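Local coordinates for protein 5-ketofructose reductase (PDB 7COK) that probably reduces 5-ketofructose, as a member of a novel class within the shikimate dehydrogenase family, at residues D247-G259 / S270-G282. Sequence-based numbering, arbitrary orientation.
Sequences DGLGMLVNQGVIG and SAVMAQTLENIFG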
loop_
_atom_site.group_PDB
_atom_site.type_symbol
_atom_site.label_atom_id
_atom_site.label_comp_id
_atom_site.label_asym_id
_atom_site.label_seq_id
_atom_site.Cartn_x
_atom_site.Cartn_y
_atom_site.Cartn_z
ATOM N N ASP A 247 -27.232 -15.777 -2.134
ATOM C CA ASP A 247 -26.361 -15.843 -0.975
ATOM C C ASP A 247 -25.477 -14.607 -0.744
ATOM O O ASP A 247 -25.194 -13.815 -1.663
ATOM C CB ASP A 247 -25.527 -17.123 -1.038
ATOM C CG ASP A 247 -24.413 -17.025 -2.038
ATOM O OD1 ASP A 247 -23.338 -16.489 -1.675
ATOM O OD2 ASP A 247 -24.599 -17.491 -3.177
ATOM N N GLY A 248 -25.049 -14.456 0.501
ATOM C CA GLY A 248 -24.348 -13.253 0.932
ATOM C C GLY A 248 -22.923 -13.181 0.463
ATOM O O GLY A 248 -22.343 -12.103 0.411
ATOM N N LEU A 249 -22.340 -14.335 0.135
ATOM C CA LEU A 249 -20.956 -14.364 -0.382
ATOM C C LEU A 249 -20.963 -13.765 -1.785
ATOM O O LEU A 249 -20.142 -12.894 -2.081
ATOM C CB LEU A 249 -20.396 -15.796 -0.307
ATOM C CG LEU A 249 -18.931 -16.072 -0.649
ATOM C CD1 LEU A 249 -18.524 -17.406 -0.045
ATOM C CD2 LEU A 249 -18.682 -16.121 -2.139
ATOM N N GLY A 250 -21.924 -14.172 -2.619
ATOM C CA GLY A 250 -22.091 -13.554 -3.934
ATOM C C GLY A 250 -22.266 -12.040 -3.838
ATOM O O GLY A 250 -21.818 -11.277 -4.696
ATOM N N MET A 251 -22.962 -11.595 -2.797
ATOM C CA MET A 251 -23.216 -10.159 -2.631
ATOM C C MET A 251 -21.933 -9.404 -2.298
ATOM O O MET A 251 -21.675 -8.315 -2.833
ATOM C CB MET A 251 -24.259 -9.923 -1.541
ATOM C CG MET A 251 -25.627 -10.465 -1.842
ATOM S SD MET A 251 -26.726 -10.034 -0.478
ATOM C CE MET A 251 -27.978 -11.308 -0.662
ATOM N N LEU A 252 -21.122 -9.980 -1.416
ATOM C CA LEU A 252 -19.809 -9.425 -1.126
ATOM C C LEU A 252 -18.936 -9.360 -2.380
ATOM O O LEU A 252 -18.274 -8.351 -2.624
ATOM C CB LEU A 252 -19.124 -10.265 -0.055
ATOM C CG LEU A 252 -19.186 -9.890 1.415
ATOM C CD1 LEU A 252 -18.210 -10.801 2.138
ATOM C CD2 LEU A 252 -18.851 -8.425 1.664
ATOM N N VAL A 253 -18.943 -10.421 -3.182
ATOM C CA VAL A 253 -18.203 -10.411 -4.433
ATOM C C VAL A 253 -18.682 -9.276 -5.331
ATOM O O VAL A 253 -17.867 -8.501 -5.851
ATOM C CB VAL A 253 -18.276 -11.787 -5.117
ATOM C CG1 VAL A 253 -17.699 -11.735 -6.529
ATOM C CG2 VAL A 253 -17.518 -12.808 -4.284
ATOM N N ASN A 254 -19.996 -9.154 -5.476
ATOM C CA ASN A 254 -20.559 -8.067 -6.287
ATOM C C ASN A 254 -20.168 -6.690 -5.805
ATOM O O ASN A 254 -19.939 -5.795 -6.610
ATOM C CB ASN A 254 -22.079 -8.182 -6.415
ATOM C CG ASN A 254 -22.494 -9.309 -7.336
ATOM O OD1 ASN A 254 -21.776 -9.630 -8.294
ATOM N ND2 ASN A 254 -23.657 -9.905 -7.077
ATOM N N GLN A 255 -20.110 -6.519 -4.490
ATOM C CA GLN A 255 -19.727 -5.241 -3.906
ATOM C C GLN A 255 -18.276 -4.893 -4.272
ATOM O O GLN A 255 -17.955 -3.747 -4.614
ATOM C CB GLN A 255 -19.857 -5.334 -2.401
ATOM C CG GLN A 255 -19.606 -4.030 -1.699
ATOM C CD GLN A 255 -20.243 -3.991 -0.324
ATOM O OE1 GLN A 255 -20.365 -2.920 0.245
ATOM N NE2 GLN A 255 -20.669 -5.159 0.206
ATOM N N GLY A 256 -17.407 -5.893 -4.216
ATOM C CA GLY A 256 -16.006 -5.709 -4.644
ATOM C C GLY A 256 -15.893 -5.399 -6.115
ATOM O O GLY A 256 -15.058 -4.575 -6.512
ATOM N N VAL A 257 -16.682 -6.100 -6.936
ATOM C CA VAL A 257 -16.704 -5.834 -8.382
ATOM C C VAL A 257 -17.136 -4.392 -8.670
ATOM O O VAL A 257 -16.465 -3.674 -9.425
ATOM C CB VAL A 257 -17.587 -6.833 -9.150
ATOM C CG1 VAL A 257 -17.803 -6.411 -10.617
ATOM C CG2 VAL A 257 -16.987 -8.228 -9.085
ATOM N N ILE A 258 -18.247 -3.971 -8.056
ATOM C CA ILE A 258 -18.740 -2.601 -8.222
ATOM C C ILE A 258 -17.716 -1.555 -7.786
ATOM O O ILE A 258 -17.532 -0.564 -8.498
ATOM C CB ILE A 258 -20.101 -2.425 -7.511
ATOM C CG1 ILE A 258 -21.193 -3.236 -8.226
ATOM C CG2 ILE A 258 -20.516 -0.951 -7.398
ATOM C CD1 ILE A 258 -22.350 -3.601 -7.315
ATOM N N GLY A 259 -17.074 -1.778 -6.642
ATOM C CA GLY A 259 -16.061 -0.859 -6.114
ATOM C C GLY A 259 -14.892 -0.694 -7.072
ATOM O O GLY A 259 -14.452 0.421 -7.336
ATOM N N SER A 270 -15.792 -12.490 -11.085
ATOM C CA SER A 270 -16.544 -12.914 -9.895
ATOM C C SER A 270 -16.186 -14.317 -9.418
ATOM O O SER A 270 -16.117 -14.539 -8.207
ATOM C CB SER A 270 -18.066 -12.815 -10.084
ATOM O OG SER A 270 -18.482 -11.480 -10.276
ATOM N N ALA A 271 -15.973 -15.255 -10.351
ATOM C CA ALA A 271 -15.685 -16.638 -9.973
ATOM C C ALA A 271 -14.447 -16.773 -9.078
ATOM O O ALA A 271 -14.491 -17.440 -8.047
ATOM C CB ALA A 271 -15.597 -17.555 -11.206
ATOM N N VAL A 272 -13.348 -16.112 -9.442
ATOM C CA VAL A 272 -12.132 -16.238 -8.648
ATOM C C VAL A 272 -12.231 -15.483 -7.322
ATOM O O VAL A 272 -11.692 -15.953 -6.302
ATOM C CB VAL A 272 -10.852 -15.876 -9.431
ATOM C CG1 VAL A 272 -9.597 -16.368 -8.724
ATOM C CG2 VAL A 272 -10.874 -16.547 -10.772
ATOM N N MET A 273 -12.987 -14.384 -7.325
ATOM C CA MET A 273 -13.209 -13.650 -6.097
ATOM C C MET A 273 -14.015 -14.505 -5.110
ATOM O O MET A 273 -13.653 -14.630 -3.931
ATOM C CB MET A 273 -13.906 -12.332 -6.401
ATOM C CG MET A 273 -12.971 -11.406 -7.160
ATOM S SD MET A 273 -13.810 -9.947 -7.773
ATOM C CE MET A 273 -13.895 -8.982 -6.264
ATOM N N ALA A 274 -15.067 -15.140 -5.622
ATOM C CA ALA A 274 -15.920 -16.018 -4.831
ATOM C C ALA A 274 -15.171 -17.211 -4.288
ATOM O O ALA A 274 -15.264 -17.513 -3.101
ATOM C CB ALA A 274 -17.097 -16.483 -5.653
ATOM N N GLN A 275 -14.400 -17.871 -5.155
ATOM C CA GLN A 275 -13.625 -19.029 -4.718
ATOM C C GLN A 275 -12.615 -18.661 -3.640
ATOM O O GLN A 275 -12.435 -19.420 -2.685
ATOM C CB GLN A 275 -12.966 -19.772 -5.893
ATOM C CG GLN A 275 -12.402 -21.167 -5.518
ATOM C CD GLN A 275 -13.401 -22.090 -4.799
ATOM O OE1 GLN A 275 -14.600 -22.056 -5.047
ATOM N NE2 GLN A 275 -12.896 -22.914 -3.885
ATOM N N THR A 276 -12.027 -17.460 -3.743
ATOM C CA THR A 276 -11.109 -16.956 -2.716
ATOM C C THR A 276 -11.795 -16.850 -1.330
ATOM O O THR A 276 -11.233 -17.288 -0.311
ATOM C CB THR A 276 -10.534 -15.601 -3.158
ATOM O OG1 THR A 276 -9.804 -15.791 -4.374
ATOM C CG2 THR A 276 -9.604 -14.990 -2.112
ATOM N N LEU A 277 -13.002 -16.281 -1.299
ATOM C CA LEU A 277 -13.789 -16.217 -0.065
ATOM C C LEU A 277 -14.217 -17.609 0.423
ATOM O O LEU A 277 -14.133 -17.893 1.620
ATOM C CB LEU A 277 -15.010 -15.315 -0.261
ATOM C CG LEU A 277 -14.852 -13.804 -0.412
ATOM C CD1 LEU A 277 -16.256 -13.214 -0.483
ATOM C CD2 LEU A 277 -14.086 -13.199 0.758
ATOM N N GLU A 278 -14.606 -18.499 -0.491
ATOM C CA GLU A 278 -14.971 -19.877 -0.086
ATOM C C GLU A 278 -13.793 -20.574 0.593
ATOM O O GLU A 278 -13.970 -21.224 1.645
ATOM C CB GLU A 278 -15.423 -20.717 -1.276
ATOM C CG GLU A 278 -16.656 -20.223 -2.026
ATOM C CD GLU A 278 -17.996 -20.664 -1.445
ATOM O OE1 GLU A 278 -18.048 -21.374 -0.424
ATOM O OE2 GLU A 278 -19.030 -20.282 -2.033
ATOM N N ASN A 279 -12.584 -20.406 0.036
ATOM C CA ASN A 279 -11.375 -20.980 0.647
ATOM C C ASN A 279 -11.054 -20.396 2.025
ATOM O O ASN A 279 -10.716 -21.144 2.953
ATOM C CB ASN A 279 -10.147 -20.866 -0.270
ATOM C CG ASN A 279 -10.254 -21.710 -1.538
ATOM O OD1 ASN A 279 -11.085 -22.601 -1.640
ATOM N ND2 ASN A 279 -9.369 -21.436 -2.505
ATOM N N ILE A 280 -11.162 -19.071 2.153
ATOM C CA ILE A 280 -10.948 -18.370 3.426
ATOM C C ILE A 280 -11.932 -18.847 4.503
ATOM O O ILE A 280 -11.532 -19.090 5.645
ATOM C CB ILE A 280 -11.005 -16.841 3.228
ATOM C CG1 ILE A 280 -9.757 -16.362 2.490
ATOM C CG2 ILE A 280 -11.071 -16.103 4.565
ATOM C CD1 ILE A 280 -9.938 -15.027 1.806
ATOM N N PHE A 281 -13.203 -18.981 4.129
ATOM C CA PHE A 281 -14.254 -19.374 5.064
ATOM C C PHE A 281 -14.228 -20.855 5.423
ATOM O O PHE A 281 -14.793 -21.243 6.456
ATOM C CB PHE A 281 -15.643 -19.028 4.522
ATOM C CG PHE A 281 -15.899 -17.560 4.327
ATOM C CD1 PHE A 281 -15.224 -16.580 5.066
ATOM C CD2 PHE A 281 -16.848 -17.153 3.391
ATOM C CE1 PHE A 281 -15.487 -15.232 4.861
ATOM C CE2 PHE A 281 -17.111 -15.810 3.177
ATOM C CZ PHE A 281 -16.437 -14.852 3.920
ATOM N N GLY A 282 -13.597 -21.665 4.572
ATOM C CA GLY A 282 -13.514 -23.121 4.755
ATOM C C GLY A 282 -14.807 -23.851 4.428
ATOM O O GLY A 282 -15.527 -23.528 3.478
#
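Leu249 CD1 meets the Phe281 ring at its edge, near the ring plane, 3.8 Å from Phe281 CD2. The same methyl lies over one face of the Glu278 carboxylate, 3.5 Å from Glu278 OE2, because the glutamate chain bends at chi2 (-85°) and brings its end back toward the neighbouring helix. Leu249 thus enters helix 270-281 as a knob among Ala274, Leu277, Glu278 and Phe281; its CG, trans to the main-chain nitrogen, passes Leu277 CD1 at 3.9 Å as the two leucines run in opposite directions. With an alanine here, the Phe281 edge and the Leu277 methyl would probably lose their common apolar partner, and a gap would be likely to open beside Ala274. One turn on, Val253 is a second knob, its CG2 3.6 Å from Ala274 CA and its CG1 3.7 Å from Ser270 CB. The helix axes approach to 9.4 Å at 129°. These are the two C-terminal helices of the shikimate dehydrogenase fold: 248-264 leaves the edge strand 245-246 of the parallel, Rossmann-type sheet, while 270-281 rests on helix 23-34 of the substrate-binding domain through Met273 and Leu277 on Met26. Met273, turned at its sulfur, sets SD 3.8 Å from Val257 CG2 and hooks CE against the backbone of Gly256, where a beta carbon would be tight against that methyl. At the helix start, Asp247 is the N-cap: Gly250 N bonds to Asp247 OD1 (2.9 Å), reaching it from above the carboxylate plane.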